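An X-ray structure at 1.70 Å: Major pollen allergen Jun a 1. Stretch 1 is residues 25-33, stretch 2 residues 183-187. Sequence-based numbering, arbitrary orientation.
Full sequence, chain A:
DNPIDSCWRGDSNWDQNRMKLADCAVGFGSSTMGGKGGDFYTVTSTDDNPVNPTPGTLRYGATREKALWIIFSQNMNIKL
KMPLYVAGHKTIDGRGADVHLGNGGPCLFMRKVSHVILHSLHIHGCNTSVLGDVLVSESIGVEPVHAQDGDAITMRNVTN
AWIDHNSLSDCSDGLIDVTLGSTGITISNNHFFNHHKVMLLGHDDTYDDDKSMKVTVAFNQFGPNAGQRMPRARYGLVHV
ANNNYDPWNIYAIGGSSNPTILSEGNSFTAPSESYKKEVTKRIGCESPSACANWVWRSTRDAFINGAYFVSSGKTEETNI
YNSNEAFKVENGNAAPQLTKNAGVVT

Stretch 1 25-33: AVGFGSSTM
Stretch 2, residues 183-187: TGITI

Stretch 1 is an irregular loop that packs against the corner at G184 and the strand that continues from it in stretch 2; the residues that touch are at least 152 apart in sequence. The CA atoms nearest each other across the stretches are those of G29 and I185, 3.9 Å apart, and the contact buries 234 Å² summed over both sides. Stretch 2 leaves T183 in an extended conformation (phi/psi -164/169), turns a corner at G184 (70/53) and continues as a strand through I185 (-128/138), T186 (-119/135) and I187 (-121/108). Stretch 1 runs extended through A25 (-70/146) and V26 (-126/167), passes G27 (83/-167), and then curls through F28 (-67/-21) and G29 (-94/24). As stretch 1 goes from V26 to G29, its contacts shift back from T186 toward G184, although T186 OG1 also reaches G29 N.

Hydrogen bonding between the stretches centres on one side chain. T186 points its CA-to-CB bond toward the loop and, with chi1 at -72° (m), places its hydroxyl among the loop's backbone groups. T186 OG1 donates to V26 O at 2.6 Å and accepts from G29 N at 2.8 Å, with an N-H...O angle of 154°. A single hydroxyl thus satisfies a carbonyl and an amide three residues apart, tying the curled loop to the strand.

The loop is also braced internally. S30 N donates to G27 O at 3.0 Å, and a type I turn from G29 to T32 follows, with S30 at -66/-19 and S31 at -84/-5. It is closed by T32 N to G29 O at 3.0 Å; T32 OG1, from an m rotamer, donates to the same G29 O at 2.8 Å. Beyond the turn, T32 (-58/124) leads to M33 (-101/-21), whose m, t, p side chain lies out of reach of stretch 2.

Close backbone packing depends on glycine. An ideal CB on G29 would sit 2.6 Å from T186 N, and one on G27 would fall 2.9 Å from T186 OG1; the backbone angles of G27 call for glycine in any case. The bare CA of G29 instead approaches G184 O at 3.3 Å in a CA-H...O contact, with an angle of 132° at the hydrogen. Nearby, F28 O lies 3.2 Å from G184 CA, while the positive phi of G184 itself favours glycine.

The larger side chains mostly frame this backbone contact. F28 (chi1 -70°, chi2 -58°) leaves sideways and its ring leads away, although F28 CB lies 3.9 Å from I185 O. V26 (m) and I185 (m, t) direct their CA-to-CB bonds away from the opposing stretch.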

ATOM      1  N   ALA A  25      10.206   9.799   1.924  1.00  9.48           N
ATOM      2  CA  ALA A  25       9.159   9.341   1.007  1.00 10.50           C
ATOM      3  C   ALA A  25       9.284  10.043  -0.351  1.00 17.62           C
ATOM      4  O   ALA A  25       9.675  11.213  -0.389  1.00 18.08           O
ATOM      5  CB  ALA A  25       7.783   9.590   1.612  1.00 11.69           C
ATOM      6  N   VAL A  26       8.953   9.334  -1.416  1.00 10.06           N
ATOM      7  CA  VAL A  26       8.944   9.833  -2.788  1.00  9.99           C
ATOM      8  C   VAL A  26       7.559   9.574  -3.386  1.00 11.78           C
ATOM      9  O   VAL A  26       6.748   8.836  -2.814  1.00 12.04           O
ATOM     10  CB  VAL A  26      10.027   9.247  -3.712  1.00 15.03           C
ATOM     11  CG1 VAL A  26      11.416   9.494  -3.110  1.00 14.83           C
ATOM     12  CG2 VAL A  26       9.848   7.763  -3.979  1.00 12.54           C
ATOM     13  N   GLY A  27       7.268  10.203  -4.537  1.00  8.89           N
ATOM     14  CA  GLY A  27       5.973   9.926  -5.146  1.00  7.57           C
ATOM     15  C   GLY A  27       4.880  10.773  -4.529  1.00  7.54           C
ATOM     16  O   GLY A  27       5.180  11.718  -3.800  1.00 10.17           O
ATOM     17  N   PHE A  28       3.648  10.407  -4.822  1.00  6.20           N
ATOM     18  CA  PHE A  28       2.545  11.232  -4.392  1.00 10.34           C
ATOM     19  C   PHE A  28       2.366  11.255  -2.879  1.00 15.34           C
ATOM     20  O   PHE A  28       1.744  12.192  -2.373  1.00 10.10           O
ATOM     21  CB  PHE A  28       1.258  10.754  -5.069  1.00 11.99           C
ATOM     22  CG  PHE A  28       1.220  11.036  -6.572  1.00  8.61           C
ATOM     23  CD1 PHE A  28       1.344  12.326  -7.035  1.00  9.82           C
ATOM     24  CD2 PHE A  28       1.070   9.990  -7.461  1.00 12.11           C
ATOM     25  CE1 PHE A  28       1.324  12.606  -8.396  1.00 10.21           C
ATOM     26  CE2 PHE A  28       1.047  10.265  -8.826  1.00 12.57           C
ATOM     27  CZ  PHE A  28       1.170  11.553  -9.279  1.00  7.42           C
ATOM     28  N   GLY A  29       2.882  10.256  -2.150  1.00  9.81           N
ATOM     29  CA  GLY A  29       2.729  10.380  -0.696  1.00  9.37           C
ATOM     30  C   GLY A  29       3.948  11.015  -0.067  1.00 10.67           C
ATOM     31  O   GLY A  29       4.204  10.824   1.134  1.00  9.44           O
ATOM     32  N   SER A  30       4.738  11.791  -0.818  1.00  7.33           N
ATOM     33  CA  SER A  30       5.982  12.299  -0.259  1.00  8.83           C
ATOM     34  C   SER A  30       5.800  13.281   0.899  1.00 11.73           C
ATOM     35  O   SER A  30       6.770  13.465   1.653  1.00 14.67           O
ATOM     36  CB  SER A  30       6.838  13.025  -1.329  1.00  9.83           C
ATOM     37  OG  SER A  30       6.183  14.258  -1.609  1.00 14.75           O
ATOM     38  N   SER A  31       4.645  13.896   1.069  1.00 11.49           N
ATOM     39  CA  SER A  31       4.381  14.855   2.137  1.00 17.16           C
ATOM     40  C   SER A  31       3.984  14.169   3.439  1.00 19.65           C
ATOM     41  O   SER A  31       3.801  14.852   4.452  1.00 14.82           O
ATOM     42  CB  SER A  31       3.231  15.821   1.771  1.00 13.65           C
ATOM     43  OG  SER A  31       3.691  16.684   0.738  1.00 26.74           O
ATOM     44  N   THR A  32       3.843  12.848   3.386  1.00 10.86           N
ATOM     45  CA  THR A  32       3.438  12.115   4.592  1.00  6.35           C
ATOM     46  C   THR A  32       4.408  12.341   5.738  1.00 13.02           C
ATOM     47  O   THR A  32       5.605  12.096   5.600  1.00 14.22           O
ATOM     48  CB  THR A  32       3.348  10.606   4.277  1.00  7.14           C
ATOM     49  OG1 THR A  32       2.427  10.414   3.193  1.00  9.92           O
ATOM     50  CG2 THR A  32       2.767   9.865   5.458  1.00  7.58           C
ATOM     51  N   MET A  33       3.937  12.813   6.886  1.00 14.80           N
ATOM     52  CA  MET A  33       4.851  12.998   8.024  1.00 15.62           C
ATOM     53  C   MET A  33       4.738  11.861   9.026  1.00 10.84           C
ATOM     54  O   MET A  33       5.620  11.625   9.850  1.00  8.82           O
ATOM     55  CB  MET A  33       4.488  14.252   8.796  1.00 15.85           C
ATOM     56  CG  MET A  33       4.563  15.599   8.108  1.00 34.23           C
ATOM     57  SD  MET A  33       3.779  16.814   9.221  1.00 62.75           S
ATOM     58  CE  MET A  33       4.921  16.685  10.611  1.00 43.49           C
ATOM     59  N   THR A 183      -6.036  10.161  -1.680  1.00 13.15           N
ATOM     60  CA  THR A 183      -5.059  10.602  -2.684  1.00 13.32           C
ATOM     61  C   THR A 183      -3.785  10.989  -1.966  1.00 11.10           C
ATOM     62  O   THR A 183      -3.772  11.045  -0.722  1.00 12.23           O
ATOM     63  CB  THR A 183      -5.679  11.732  -3.527  1.00 19.19           C
ATOM     64  OG1 THR A 183      -4.832  11.997  -4.652  1.00 12.45           O
ATOM     65  CG2 THR A 183      -5.789  13.009  -2.707  1.00 23.57           C
ATOM     66  N   GLY A 184      -2.711  11.205  -2.705  1.00  9.78           N
ATOM     67  CA  GLY A 184      -1.433  11.584  -2.113  1.00  9.95           C
ATOM     68  C   GLY A 184      -0.866  10.393  -1.344  1.00 12.66           C
ATOM     69  O   GLY A 184      -0.546  10.538  -0.174  1.00 11.93           O
ATOM     70  N   ILE A 185      -0.774   9.256  -2.037  1.00 11.04           N
ATOM     71  CA  ILE A 185      -0.344   8.014  -1.382  1.00 11.54           C
ATOM     72  C   ILE A 185       0.786   7.343  -2.122  1.00  9.81           C
ATOM     73  O   ILE A 185       0.821   7.254  -3.342  1.00  7.42           O
ATOM     74  CB  ILE A 185      -1.565   7.079  -1.278  1.00 11.42           C
ATOM     75  CG1 ILE A 185      -2.586   7.697  -0.288  1.00 12.86           C
ATOM     76  CG2 ILE A 185      -1.232   5.654  -0.898  1.00 11.07           C
ATOM     77  CD1 ILE A 185      -3.961   7.106  -0.493  1.00 23.87           C
ATOM     78  N   THR A 186       1.755   6.844  -1.352  1.00  6.95           N
ATOM     79  CA  THR A 186       2.818   6.040  -1.936  1.00  3.70           C
ATOM     80  C   THR A 186       2.763   4.658  -1.299  1.00  6.33           C
ATOM     81  O   THR A 186       2.628   4.549  -0.084  1.00  7.06           O
ATOM     82  CB  THR A 186       4.201   6.669  -1.700  1.00 11.72           C
ATOM     83  OG1 THR A 186       4.313   7.836  -2.538  1.00 10.44           O
ATOM     84  CG2 THR A 186       5.372   5.769  -2.074  1.00  9.14           C
ATOM     85  N   ILE A 187       2.876   3.656  -2.148  1.00  5.05           N
ATOM     86  CA  ILE A 187       2.919   2.265  -1.672  1.00  5.94           C
ATOM     87  C   ILE A 187       4.235   1.712  -2.163  1.00  6.53           C
ATOM     88  O   ILE A 187       4.387   1.478  -3.370  1.00  6.41           O
ATOM     89  CB  ILE A 187       1.701   1.528  -2.223  1.00  7.20           C
ATOM     90  CG1 ILE A 187       0.380   2.090  -1.657  1.00  3.89           C
ATOM     91  CG2 ILE A 187       1.812   0.022  -2.029  1.00  7.14           C
ATOM     92  CD1 ILE A 187      -0.839   1.725  -2.490  1.00  5.27           C
TER